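Local coordinates for protein protoporphyrinogen oxidase (Exiguobacterium sibiricum, PDB 3LOV) that probably oxidises coproporphyrinogen III to coproporphyrin III, using FAD and molecular oxygen, in the coproporphyrin-dependent route to haem b, at residues G97-P102 / Q118-T123; I109-D114 / G204-R209; D132-P137 / P156-A161; R142-D147 / S183-Y188. One frame throughout, in Å; residues are numbered along the deposited sequence. Where two conformers were deposited one is given.

Contact 1: residues G97-P102 / Q118-T123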
loop_
_atom_site.group_PDB
_atom_site.type_symbol
_atom_site.label_atom_id
_atom_site.label_comp_id
_atom_site.label_asym_id
_atom_site.label_seq_id
_atom_site.Cartn_x
_atom_site.Cartn_y
_atom_site.Cartn_z
ATOM N N GLY A 97 -5.133 18.965 18.846
ATOM C CA GLY A 97 -3.694 18.741 19.070
ATOM C C GLY A 97 -3.195 17.311 18.865
ATOM O O GLY A 97 -3.870 16.480 18.253
ATOM N N LEU A 98 -2.000 17.041 19.388
ATOM C CA LEU A 98 -1.322 15.760 19.233
ATOM C C LEU A 98 -1.614 14.856 20.431
ATOM O O LEU A 98 -1.180 15.152 21.539
ATOM C CB LEU A 98 0.191 15.973 19.128
ATOM C CG LEU A 98 0.969 15.631 17.861
ATOM C CD1 LEU A 98 2.465 15.529 18.247
ATOM C CD2 LEU A 98 0.496 14.366 17.155
ATOM N N HIS A 99 -2.354 13.773 20.205
ATOM C CA HIS A 99 -2.691 12.813 21.249
ATOM C C HIS A 99 -1.923 11.526 21.052
ATOM O O HIS A 99 -1.845 11.032 19.931
ATOM C CB HIS A 99 -4.165 12.418 21.210
ATOM C CG HIS A 99 -5.112 13.565 21.128
ATOM N ND1 HIS A 99 -5.861 13.985 22.207
ATOM C CD2 HIS A 99 -5.473 14.351 20.084
ATOM C CE1 HIS A 99 -6.647 14.977 21.826
ATOM N NE2 HIS A 99 -6.429 15.219 20.547
ATOM N N PRO A 100 -1.389 10.947 22.141
ATOM C CA PRO A 100 -0.800 9.623 21.956
ATOM C C PRO A 100 -1.888 8.616 21.645
ATOM O O PRO A 100 -3.026 8.773 22.108
ATOM C CB PRO A 100 -0.137 9.323 23.308
ATOM C CG PRO A 100 -0.760 10.290 24.305
ATOM C CD PRO A 100 -1.632 11.273 23.563
ATOM N N ILE A 101 -1.565 7.628 20.815
ATOM C CA ILE A 101 -2.520 6.566 20.492
ATOM C C ILE A 101 -2.947 5.928 21.820
ATOM O O ILE A 101 -2.108 5.528 22.612
ATOM C CB ILE A 101 -1.901 5.471 19.571
ATOM C CG1 ILE A 101 -1.680 5.989 18.140
ATOM C CG2 ILE A 101 -2.789 4.233 19.522
ATOM C CD1 ILE A 101 -1.108 4.926 17.175
ATOM N N PRO A 102 -4.262 5.830 22.079
ATOM C CA PRO A 102 -4.664 5.305 23.399
ATOM C C PRO A 102 -4.060 3.968 23.689
ATOM O O PRO A 102 -4.014 3.136 22.802
ATOM C CB PRO A 102 -6.174 5.133 23.263
ATOM C CG PRO A 102 -6.558 6.145 22.305
ATOM C CD PRO A 102 -5.431 6.258 21.300
ATOM N N GLN A 118 -8.117 6.776 29.848
ATOM C CA GLN A 118 -7.154 7.832 30.114
ATOM C C GLN A 118 -6.984 8.777 28.896
ATOM O O GLN A 118 -6.446 9.883 29.031
ATOM C CB GLN A 118 -5.798 7.242 30.472
ATOM C CG GLN A 118 -5.833 6.292 31.674
ATOM C CD GLN A 118 -4.446 5.881 32.161
ATOM O OE1 GLN A 118 -3.432 6.439 31.741
ATOM N NE2 GLN A 118 -4.402 4.904 33.061
ATOM N N THR A 119 -7.423 8.327 27.716
ATOM C CA THR A 119 -7.293 9.115 26.517
ATOM C C THR A 119 -8.029 10.450 26.545
ATOM O O THR A 119 -9.140 10.548 27.057
ATOM C CB THR A 119 -7.769 8.370 25.277
ATOM O OG1 THR A 119 -7.312 9.105 24.152
ATOM C CG2 THR A 119 -9.327 8.193 25.242
ATOM N N THR A 120 -7.367 11.450 25.951
ATOM C CA THR A 120 -7.904 12.776 25.714
ATOM C C THR A 120 -8.537 12.899 24.320
ATOM O O THR A 120 -9.008 13.949 23.938
ATOM C CB THR A 120 -6.766 13.863 25.891
ATOM O OG1 THR A 120 -5.600 13.491 25.129
ATOM C CG2 THR A 120 -6.361 14.007 27.354
ATOM N N LEU A 121 -8.583 11.811 23.571
ATOM C CA LEU A 121 -8.954 11.873 22.169
ATOM C C LEU A 121 -10.464 11.954 22.043
ATOM O O LEU A 121 -10.998 12.530 21.094
ATOM C CB LEU A 121 -8.379 10.638 21.460
ATOM C CG LEU A 121 -8.219 10.476 19.956
ATOM C CD1 LEU A 121 -7.695 11.704 19.253
ATOM C CD2 LEU A 121 -7.272 9.298 19.766
ATOM N N LEU A 122 -11.157 11.368 23.014
ATOM C CA LEU A 122 -12.614 11.426 23.067
ATOM C C LEU A 122 -13.013 12.237 24.315
ATOM O O LEU A 122 -12.263 12.329 25.278
ATOM C CB LEU A 122 -13.184 10.001 23.129
ATOM C CG LEU A 122 -13.444 9.335 21.771
ATOM C CD1 LEU A 122 -12.146 9.250 20.965
ATOM C CD2 LEU A 122 -14.110 7.941 21.923
ATOM N N THR A 123 -14.187 12.833 24.288
ATOM C CA THR A 123 -14.730 13.466 25.486
ATOM C C THR A 123 -15.170 12.384 26.493
ATOM O O THR A 123 -15.298 11.195 26.144
ATOM C CB THR A 123 -15.959 14.281 25.154
ATOM O OG1 THR A 123 -17.002 13.368 24.766
ATOM C CG2 THR A 123 -15.648 15.335 23.998
HETATM O O HOH W 1 -4.498 9.093 24.096
#

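Contact 2: residues I109-D114 / G204-R209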
loop_
_atom_site.group_PDB
_atom_site.type_symbol
_atom_site.label_atom_id
_atom_site.label_comp_id
_atom_site.label_asym_id
_atom_site.label_seq_id
_atom_site.Cartn_x
_atom_site.Cartn_y
_atom_site.Cartn_z
ATOM N N ILE A 109 -9.630 -0.605 19.056
ATOM C CA ILE A 109 -10.783 -1.110 19.793
ATOM C C ILE A 109 -10.324 -1.442 21.214
ATOM O O ILE A 109 -9.413 -2.263 21.387
ATOM C CB ILE A 109 -11.422 -2.383 19.154
ATOM C CG1 ILE A 109 -11.988 -2.063 17.757
ATOM C CG2 ILE A 109 -12.539 -2.906 20.091
ATOM C CD1 ILE A 109 -12.401 -3.252 16.982
ATOM N N PRO A 110 -10.944 -0.803 22.220
ATOM C CA PRO A 110 -10.562 -0.987 23.612
ATOM C C PRO A 110 -10.689 -2.421 24.115
ATOM O O PRO A 110 -11.709 -3.056 23.910
ATOM C CB PRO A 110 -11.552 -0.072 24.369
ATOM C CG PRO A 110 -11.843 0.996 23.430
ATOM C CD PRO A 110 -11.946 0.278 22.099
ATOM N N THR A 111 -9.639 -2.907 24.755
ATOM C CA THR A 111 -9.682 -4.200 25.442
ATOM C C THR A 111 -9.432 -4.033 26.951
ATOM O O THR A 111 -9.747 -4.945 27.729
ATOM C CB THR A 111 -8.676 -5.169 24.833
ATOM O OG1 THR A 111 -7.378 -4.614 24.963
ATOM C CG2 THR A 111 -8.987 -5.429 23.311
ATOM N N ASP A 112 -8.897 -2.878 27.363
ATOM C CA ASP A 112 -8.722 -2.533 28.796
ATOM C C ASP A 112 -9.310 -1.150 29.068
ATOM O O ASP A 112 -8.660 -0.106 28.835
ATOM C CB ASP A 112 -7.242 -2.593 29.141
ATOM C CG ASP A 112 -6.931 -2.135 30.557
ATOM O OD1 ASP A 112 -7.691 -1.346 31.166
ATOM O OD2 ASP A 112 -5.868 -2.572 31.042
ATOM N N LEU A 113 -10.542 -1.141 29.561
ATOM C CA LEU A 113 -11.311 0.091 29.623
ATOM C C LEU A 113 -10.672 1.151 30.540
ATOM O O LEU A 113 -10.782 2.346 30.273
ATOM C CB LEU A 113 -12.736 -0.193 30.053
ATOM C CG LEU A 113 -13.583 -1.048 29.112
ATOM C CD1 LEU A 113 -14.959 -1.223 29.698
ATOM C CD2 LEU A 113 -13.696 -0.408 27.744
ATOM N N ASP A 114 -10.001 0.727 31.604
ATOM C CA ASP A 114 -9.409 1.684 32.530
ATOM C C ASP A 114 -8.260 2.439 31.842
ATOM O O ASP A 114 -8.127 3.648 31.963
ATOM C CB ASP A 114 -8.824 0.966 33.762
ATOM C CG ASP A 114 -9.884 0.526 34.784
ATOM O OD1 ASP A 114 -11.100 0.783 34.656
ATOM O OD2 ASP A 114 -9.465 -0.090 35.764
ATOM N N GLY A 204 -14.158 -10.490 21.790
ATOM C CA GLY A 204 -13.426 -10.981 20.630
ATOM C C GLY A 204 -12.058 -10.333 20.524
ATOM O O GLY A 204 -11.052 -11.017 20.310
HETATM N N MSE A 205 -12.008 -9.013 20.670
HETATM C CA MSE A 205 -10.712 -8.303 20.656
HETATM C C MSE A 205 -9.847 -8.678 21.849
HETATM O O MSE A 205 -8.617 -8.609 21.775
HETATM C CB MSE A 205 -10.891 -6.786 20.630
HETATM C CG MSE A 205 -11.704 -6.266 19.469
HETATM SE SE MSE A 205 -11.068 -6.952 17.756
HETATM C CE MSE A 205 -9.300 -6.172 17.767
ATOM N N ARG A 206 -10.480 -9.043 22.956
ATOM C CA ARG A 206 -9.734 -9.485 24.124
ATOM C C ARG A 206 -9.039 -10.831 23.917
ATOM O O ARG A 206 -7.964 -11.023 24.464
ATOM C CB ARG A 206 -10.608 -9.483 25.383
ATOM C CG ARG A 206 -10.795 -8.066 25.949
ATOM C CD ARG A 206 -12.076 -7.921 26.708
ATOM N NE ARG A 206 -12.125 -8.590 28.016
ATOM C CZ ARG A 206 -11.622 -8.078 29.146
ATOM N NH1 ARG A 206 -10.946 -6.926 29.139
ATOM N NH2 ARG A 206 -11.778 -8.729 30.297
ATOM N N LEU A 207 -9.624 -11.746 23.134
ATOM C CA LEU A 207 -8.912 -12.970 22.715
ATOM C C LEU A 207 -7.607 -12.640 21.973
ATOM O O LEU A 207 -6.659 -13.401 22.046
ATOM C CB LEU A 207 -9.772 -13.817 21.768
ATOM C CG LEU A 207 -11.036 -14.492 22.280
ATOM C CD1 LEU A 207 -11.533 -15.362 21.189
ATOM C CD2 LEU A 207 -10.766 -15.290 23.574
HETATM N N MSE A 208 -7.587 -11.511 21.251
HETATM C CA MSE A 208 -6.434 -11.070 20.429
HETATM C C MSE A 208 -5.375 -10.246 21.170
HETATM O O MSE A 208 -4.453 -9.743 20.526
HETATM C CB MSE A 208 -6.925 -10.213 19.232
HETATM C CG MSE A 208 -7.836 -10.928 18.224
HETATM SE SE MSE A 208 -8.515 -9.762 16.749
HETATM C CE MSE A 208 -6.715 -9.128 16.107
ATOM N N ARG A 209 -5.494 -10.057 22.487
ATOM C CA ARG A 209 -4.532 -9.187 23.201
ATOM C C ARG A 209 -3.150 -9.802 23.230
ATOM O O ARG A 209 -3.035 -11.025 23.351
ATOM C CB ARG A 209 -4.916 -8.930 24.655
ATOM C CG ARG A 209 -5.837 -7.732 24.874
ATOM C CD ARG A 209 -6.448 -7.819 26.261
ATOM N NE ARG A 209 -6.973 -9.173 26.463
ATOM C CZ ARG A 209 -7.390 -9.670 27.624
ATOM N NH1 ARG A 209 -7.397 -8.928 28.729
ATOM N NH2 ARG A 209 -7.839 -10.920 27.667
#

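Contact 3: residues D132-P137 / P156-A161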
loop_
_atom_site.group_PDB
_atom_site.type_symbol
_atom_site.label_atom_id
_atom_site.label_comp_id
_atom_site.label_asym_id
_atom_site.label_seq_id
_atom_site.Cartn_x
_atom_site.Cartn_y
_atom_site.Cartn_z
ATOM N N ASP A 132 -20.194 1.543 27.489
ATOM C CA ASP A 132 -21.520 0.976 27.569
ATOM C C ASP A 132 -21.803 0.091 26.374
ATOM O O ASP A 132 -22.477 -0.950 26.496
ATOM C CB ASP A 132 -22.593 2.081 27.595
ATOM C CG ASP A 132 -22.578 2.901 28.884
ATOM O OD1 ASP A 132 -21.880 2.527 29.847
ATOM O OD2 ASP A 132 -23.257 3.938 28.917
ATOM N N LEU A 133 -21.356 0.526 25.198
ATOM C CA LEU A 133 -21.525 -0.284 23.976
ATOM C C LEU A 133 -20.712 -1.602 24.083
ATOM O O LEU A 133 -21.233 -2.654 23.769
ATOM C CB LEU A 133 -21.154 0.516 22.706
ATOM C CG LEU A 133 -22.083 1.666 22.231
ATOM C CD1 LEU A 133 -21.413 2.528 21.154
ATOM C CD2 LEU A 133 -23.375 1.131 21.682
ATOM N N LEU A 134 -19.467 -1.529 24.586
ATOM C CA LEU A 134 -18.598 -2.706 24.665
ATOM C C LEU A 134 -19.059 -3.735 25.713
ATOM O O LEU A 134 -19.125 -4.942 25.395
ATOM C CB LEU A 134 -17.133 -2.317 24.870
ATOM C CG LEU A 134 -16.429 -1.621 23.681
ATOM C CD1 LEU A 134 -15.101 -1.118 24.140
ATOM C CD2 LEU A 134 -16.248 -2.566 22.464
ATOM N N LEU A 135 -19.410 -3.257 26.921
ATOM C CA LEU A 135 -19.841 -4.135 28.017
ATOM C C LEU A 135 -21.272 -4.578 27.952
ATOM O O LEU A 135 -21.607 -5.604 28.567
ATOM C CB LEU A 135 -19.630 -3.480 29.380
ATOM C CG LEU A 135 -18.170 -3.262 29.747
ATOM C CD1 LEU A 135 -18.109 -2.411 31.011
ATOM C CD2 LEU A 135 -17.444 -4.601 29.905
ATOM N N HIS A 136 -22.109 -3.818 27.231
ATOM C CA HIS A 136 -23.543 -4.088 27.151
ATOM C C HIS A 136 -24.062 -4.070 25.713
ATOM O O HIS A 136 -25.037 -3.333 25.374
ATOM C CB HIS A 136 -24.331 -3.080 28.018
ATOM C CG HIS A 136 -23.839 -2.992 29.423
ATOM N ND1 HIS A 136 -24.246 -3.862 30.411
ATOM C CD2 HIS A 136 -22.942 -2.163 30.000
ATOM C CE1 HIS A 136 -23.648 -3.548 31.541
ATOM N NE2 HIS A 136 -22.846 -2.523 31.320
ATOM N N PRO A 137 -23.440 -4.889 24.852
ATOM C CA PRO A 137 -23.812 -4.864 23.442
ATOM C C PRO A 137 -25.297 -5.202 23.241
ATOM O O PRO A 137 -25.856 -6.038 23.958
ATOM C CB PRO A 137 -22.908 -5.945 22.823
ATOM C CG PRO A 137 -22.580 -6.886 24.001
ATOM C CD PRO A 137 -22.421 -5.926 25.136
ATOM N N PRO A 156 -22.250 0.590 14.507
ATOM C CA PRO A 156 -23.258 0.167 15.495
ATOM C C PRO A 156 -22.690 -0.482 16.778
ATOM O O PRO A 156 -23.368 -0.500 17.805
ATOM C CB PRO A 156 -24.137 -0.844 14.722
ATOM C CG PRO A 156 -23.700 -0.746 13.259
ATOM C CD PRO A 156 -22.377 -0.088 13.199
ATOM N N ARG A 157 -21.474 -1.025 16.706
ATOM C CA ARG A 157 -20.855 -1.711 17.825
ATOM C C ARG A 157 -20.047 -0.785 18.705
ATOM O O ARG A 157 -19.924 -1.036 19.899
ATOM C CB ARG A 157 -19.959 -2.855 17.325
ATOM C CG ARG A 157 -20.756 -3.978 16.629
ATOM C CD ARG A 157 -19.885 -5.025 15.889
ATOM N NE ARG A 157 -20.718 -6.161 15.528
ATOM C CZ ARG A 157 -21.649 -6.145 14.560
ATOM N NH1 ARG A 157 -21.837 -5.079 13.783
ATOM N NH2 ARG A 157 -22.420 -7.193 14.373
ATOM N N LEU A 158 -19.447 0.245 18.110
ATOM C CA LEU A 158 -18.486 1.100 18.802
ATOM C C LEU A 158 -18.881 2.579 18.841
ATOM O O LEU A 158 -18.246 3.366 19.555
ATOM C CB LEU A 158 -17.090 1.008 18.148
ATOM C CG LEU A 158 -16.431 -0.345 18.101
ATOM C CD1 LEU A 158 -15.243 -0.308 17.064
ATOM C CD2 LEU A 158 -16.020 -0.796 19.532
ATOM N N GLY A 159 -19.885 2.963 18.058
ATOM C CA GLY A 159 -20.284 4.358 17.947
ATOM C C GLY A 159 -19.470 5.182 16.951
ATOM O O GLY A 159 -18.323 4.847 16.590
ATOM N N ASP A 160 -20.066 6.286 16.521
ATOM C CA ASP A 160 -19.484 7.124 15.466
ATOM C C ASP A 160 -18.222 7.831 15.899
ATOM O O ASP A 160 -17.243 7.875 15.134
ATOM C CB ASP A 160 -20.481 8.174 14.983
ATOM C CG ASP A 160 -21.683 7.581 14.311
ATOM O OD1 ASP A 160 -21.595 6.571 13.557
ATOM O OD2 ASP A 160 -22.757 8.168 14.494
ATOM N N ALA A 161 -18.217 8.360 17.118
ATOM C CA ALA A 161 -17.058 9.071 17.625
ATOM C C ALA A 161 -15.773 8.241 17.568
ATOM O O ALA A 161 -14.726 8.718 17.115
ATOM C CB ALA A 161 -17.316 9.565 19.091
HETATM O O HOH W 2 -21.731 -2.665 21.011
#

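Contact 4: residues R142-D147 / S183-Y188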
loop_
_atom_site.group_PDB
_atom_site.type_symbol
_atom_site.label_atom_id
_atom_site.label_comp_id
_atom_site.label_asym_id
_atom_site.label_seq_id
_atom_site.Cartn_x
_atom_site.Cartn_y
_atom_site.Cartn_z
ATOM N N ARG A 142 -26.215 -8.408 14.822
ATOM C CA ARG A 142 -26.085 -9.693 14.115
ATOM C C ARG A 142 -24.721 -9.773 13.460
ATOM O O ARG A 142 -24.269 -8.798 12.840
ATOM C CB ARG A 142 -27.124 -9.814 12.992
ATOM C CG ARG A 142 -28.557 -9.814 13.444
ATOM C CD ARG A 142 -28.929 -11.112 14.161
ATOM N NE ARG A 142 -30.335 -11.076 14.583
ATOM C CZ ARG A 142 -30.780 -10.650 15.769
ATOM N NH1 ARG A 142 -29.958 -10.210 16.720
ATOM N NH2 ARG A 142 -32.080 -10.664 16.013
ATOM N N ILE A 143 -24.064 -10.920 13.595
ATOM C CA ILE A 143 -22.811 -11.195 12.870
ATOM C C ILE A 143 -23.100 -11.085 11.345
ATOM O O ILE A 143 -24.044 -11.720 10.847
ATOM C CB ILE A 143 -22.283 -12.630 13.195
ATOM C CG1 ILE A 143 -21.814 -12.712 14.646
ATOM C CG2 ILE A 143 -21.147 -13.035 12.228
ATOM C CD1 ILE A 143 -20.342 -12.358 14.852
ATOM N N PRO A 144 -22.304 -10.294 10.603
ATOM C CA PRO A 144 -22.601 -10.224 9.156
ATOM C C PRO A 144 -22.253 -11.533 8.450
ATOM O O PRO A 144 -21.156 -12.058 8.622
ATOM C CB PRO A 144 -21.741 -9.060 8.655
ATOM C CG PRO A 144 -20.612 -8.965 9.675
ATOM C CD PRO A 144 -21.142 -9.473 10.989
ATOM N N GLU A 145 -23.232 -12.072 7.727
ATOM C CA GLU A 145 -23.043 -13.247 6.872
ATOM C C GLU A 145 -22.408 -12.874 5.544
ATOM O O GLU A 145 -21.493 -13.531 5.099
ATOM C CB GLU A 145 -24.379 -13.919 6.583
ATOM C CG GLU A 145 -24.950 -14.691 7.758
ATOM C CD GLU A 145 -25.906 -15.783 7.306
ATOM O OE1 GLU A 145 -25.420 -16.845 6.841
ATOM O OE2 GLU A 145 -27.134 -15.572 7.410
ATOM N N GLN A 146 -22.916 -11.822 4.918
ATOM C CA GLN A 146 -22.344 -11.270 3.684
ATOM C C GLN A 146 -21.407 -10.115 4.063
ATOM O O GLN A 146 -21.629 -9.426 5.072
ATOM C CB GLN A 146 -23.429 -10.703 2.773
ATOM C CG GLN A 146 -24.850 -11.305 2.913
ATOM C CD GLN A 146 -24.930 -12.752 2.465
ATOM O OE1 GLN A 146 -25.523 -13.597 3.149
ATOM N NE2 GLN A 146 -24.331 -13.048 1.308
ATOM N N ASP A 147 -20.395 -9.858 3.233
ATOM C CA ASP A 147 -19.492 -8.739 3.469
ATOM C C ASP A 147 -20.232 -7.408 3.549
ATOM O O ASP A 147 -21.165 -7.186 2.804
ATOM C CB ASP A 147 -18.428 -8.688 2.373
ATOM C CG ASP A 147 -17.215 -7.874 2.791
ATOM O OD1 ASP A 147 -17.100 -7.545 3.989
ATOM O OD2 ASP A 147 -16.364 -7.563 1.936
ATOM N N SER A 183 -13.969 -3.071 2.600
ATOM C CA SER A 183 -14.579 -4.343 2.993
ATOM C C SER A 183 -14.212 -4.719 4.445
ATOM O O SER A 183 -13.145 -4.384 4.941
ATOM C CB SER A 183 -14.100 -5.440 2.044
ATOM O OG SER A 183 -14.183 -6.741 2.623
ATOM N N THR A 184 -15.113 -5.388 5.132
ATOM C CA THR A 184 -14.809 -5.907 6.448
ATOM C C THR A 184 -14.041 -7.221 6.252
ATOM O O THR A 184 -12.945 -7.400 6.791
ATOM C CB THR A 184 -16.088 -6.150 7.241
ATOM O OG1 THR A 184 -16.773 -4.915 7.420
ATOM C CG2 THR A 184 -15.791 -6.735 8.595
ATOM N N PHE A 185 -14.609 -8.141 5.472
ATOM C CA PHE A 185 -14.045 -9.494 5.359
ATOM C C PHE A 185 -12.647 -9.486 4.733
ATOM O O PHE A 185 -11.807 -10.307 5.093
ATOM C CB PHE A 185 -14.951 -10.442 4.566
ATOM C CG PHE A 185 -16.247 -10.780 5.228
ATOM C CD1 PHE A 185 -16.578 -10.306 6.498
ATOM C CD2 PHE A 185 -17.162 -11.586 4.566
ATOM C CE1 PHE A 185 -17.793 -10.643 7.085
ATOM C CE2 PHE A 185 -18.360 -11.906 5.148
ATOM C CZ PHE A 185 -18.673 -11.430 6.415
ATOM N N ALA A 186 -12.387 -8.534 3.844
ATOM C CA ALA A 186 -11.120 -8.495 3.148
ATOM C C ALA A 186 -10.056 -7.759 3.928
ATOM O O ALA A 186 -8.892 -7.830 3.567
ATOM C CB ALA A 186 -11.274 -7.886 1.726
ATOM N N THR A 187 -10.413 -7.050 4.992
ATOM C CA THR A 187 -9.418 -6.223 5.678
ATOM C C THR A 187 -9.186 -6.744 7.090
ATOM O O THR A 187 -8.063 -6.903 7.490
ATOM C CB THR A 187 -9.844 -4.715 5.768
ATOM O OG1 THR A 187 -11.015 -4.608 6.567
ATOM C CG2 THR A 187 -10.129 -4.090 4.398
ATOM N N TYR A 188 -10.256 -6.973 7.850
ATOM C CA TYR A 188 -10.139 -7.419 9.229
ATOM C C TYR A 188 -11.109 -8.578 9.562
ATOM O O TYR A 188 -11.920 -8.468 10.489
ATOM C CB TYR A 188 -10.288 -6.198 10.183
ATOM C CG TYR A 188 -9.143 -5.198 9.978
ATOM C CD1 TYR A 188 -7.902 -5.385 10.601
ATOM C CD2 TYR A 188 -9.280 -4.103 9.112
ATOM C CE1 TYR A 188 -6.845 -4.491 10.389
ATOM C CE2 TYR A 188 -8.229 -3.208 8.889
ATOM C CZ TYR A 188 -7.019 -3.400 9.534
ATOM O OH TYR A 188 -5.978 -2.516 9.332
#

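Contact 1: residues G97-P102 / Q118-T123
A buried imidazole tied at both ring nitrogens marks this contact: His99 pairs with a threonine hydroxyl through ND1 and with Asp94 through NE2. The ND1 bond crosses to the loop 118-123, where Thr120 OG1 lies 3.0 Å from His99 ND1 in a fairly straight approach (160°) at the ring edge; either atom could donate. Thr120 presents that oxygen from the crowded position between its backbone N and carbonyl carbon (chi1 50°). With both nitrogens taken, the ring has little freedom to turn. One of its faces receives Leu121, whose CD1 makes a CH-pi contact 3.8 Å from the centroid of the His99 ring, displaced toward CD2 and CG. The sister methyl reaches the other way, Leu121 CD2 lying 3.9 Å from Pro102 CD, so the leucine fork fills the corner between histidine and proline. Thr119 crosses the Pro102 ring obliquely, Pro102 CG lying 3.6 Å from Thr119 OG1. That hydroxyl is well used: it accepts from the backbone N of Leu121 at 3.0 Å, and it shares a water with the strand, the water oxygen standing 2.8 Å from Thr119 OG1 and donating to Pro100 O. Leu166 of helix 160-172 touches both Leu121 and Pro102, and Ile92 of the neighbouring strand meets Leu121. The arrangement is an ST turn, Thr119 to Leu121, set against strand 97-100, one of the two edge strands of the mixed sheet in this amine-oxidase-type flavoprotein.

Contact 2: residues I109-D114 / G204-R209
Thr111 holds OG1 in the crowded position between its backbone N and carbonyl carbon (chi1 60°), which leaves CG2 anti to the carbonyl carbon, while Arg206 bends at chi3 (72°) to swing its guanidinium back to the threonine backbone. The two branches of Thr111 thus meet different partners. CG2 drops onto the helix end, 3.6 Å from Met205 CB and close to that residue's carbonyl; OG1 lies 3.5 Å from Arg209 CG, where the threonine and the arginine stem run past each other in opposite directions. Met205, present as selenomethionine, curls at chi2 and chi3 and crosses Ile109 at about a right angle, its CG 3.5 Å from Ile109 CG2. The one hydrogen bond between the segments comes from Arg206: NH1 donates to Thr111 O at 2.7 Å, nearly along the C=O axis (168°) and in the guanidinium plane, though bent at the hydrogen. NE of the same group forms a salt bridge with Glu203, one turn back in helix 201-207. Exchanging Arg206 for an alanine would remove this donor and would probably loosen the carbonyl of Thr111 and deprive Glu203 of this salt bridge. Arg209 folds back to hold Arg206 O side-on with two nitrogens, NE at 2.9 Å on a lone pair and NH2 at 3.2 Å from above the carbonyl plane. The apolar half, Ile109 and Met205, is buried, whereas both guanidinium groups serve backbone carbonyls; a positive charge on the C-terminal end of helix 201-207 is likely to be favoured by its dipole.

Contact 3: residues D132-P137 / P156-A161
A bridging water is the best-held polar atom here, gripped by two hydrogen bonds that it donates to backbone carbonyls of the two segments: Arg157 O at 2.7 Å from the water oxygen and Leu133 O at 2.8 Å. Pro137, four residues on, has no N-H to give Leu133 O, and the water supplies a donor instead. Helix 124-135 ends here, and the water takes up the carbonyl of its final turn. Beside the water the contact is apolar. Leu133, with CG anti to its carbonyl carbon, slides along the chain where helix 150-158 stops, and its CB lies 3.4 Å from Arg157 O. Leu133 CD1 comes 3.4 Å from Leu158 C, next to the N of Gly159. A beta carbon on Gly159 would sit about 3.3 Å from Leu133 CD1, and at its backbone angles (phi 84°, psi 159°) it would also clash with the carbonyl O of Leu158, which calls for glycine; the chain turns here into helix 160-172, with Gly159 at its N-cap. Leu134 approaches from the neighbouring position on the helix, its CD2 meeting Leu158 CD2 tip to tip at 3.4 Å, tighter than usual for two methyl groups, as the side chains cross obliquely. Leu201 of helix 201-207 touches Leu158, and Phe202 touches Leu134. Arg157 leaves its backbone away from 132-137, and its guanidinium forms a salt bridge with Glu195. No direct hydrogen bond joins the segments, so the two helix ends are held by leucine carbons and by a shared water, which satisfies both carbonyls at the helix breaks.

Contact 4: residues R142-D147 / S183-Y188
Asp147 begins its contact at the backbone, where CA sits over one face of the Phe185 ring, 3.9 Å from the centroid, and CB continues across the rim, 3.8 Å from Phe185 CD2. From there CG goes anti to the backbone N (chi1 -161°), carrying the carboxylate toward the start of the turn 183-186. OD1 takes two amides. Phe185 N donates to Asp147 OD1 at 3.0 Å along an almost straight line (176°), from above the carboxylate plane; Thr184 N adds a weak bond to the same oxygen. Asp147 OD2 turns to Ser183, whose OG donates to it at a very short 2.4 Å on the syn lone pair. Ser183 OG in turn accepts from Ala186 N at 2.8 Å, an ST motif that closes a turn of helical backbone angles ahead of helix 189-198. The aspartate thus sits where amides at the start of this turn point, a place in which its negative charge is probably stabilised. Replacing Asp147 by an alanine would remove all three of these bonds and would probably leave the amides of Thr184 and Phe185 short of an acceptor and the turn less firmly held. The rest of the Phe185 ring is pressed on by the loop 142-147. At its edge, in plane, stand two carbonyls, Pro144 O at 3.4 Å from Phe185 CZ and Glu145 O at 3.5 Å from Phe185 CE2. Pro144 CG closes on CE1 of the ring as the two side chains cross obliquely, and Tyr153 of helix 150-158 touches the same proline.

Contacts 1, 2 and 3 are mainly buried, while contact 4 is only partly so; its Ser183 side chain is about 12 Å from that of the FAD-binding Val445. Contacts 2 and 3 form one continuous core: Ile109 and Pro110 of contact 2 pack on Leu158 and Leu134 of contact 3, which is nested in the loop that contact 2 closes. Contacts 3 and 4 meet through a weak bond between Arg157 and the carbonyl of Arg142. The chemistry changes with place: a histidine-threonine pair at the sheet edge in contact 1, an arginine on a carbonyl in contact 2, methyl groups and a water in contact 3, and a carboxylate on backbone amides in contact 4.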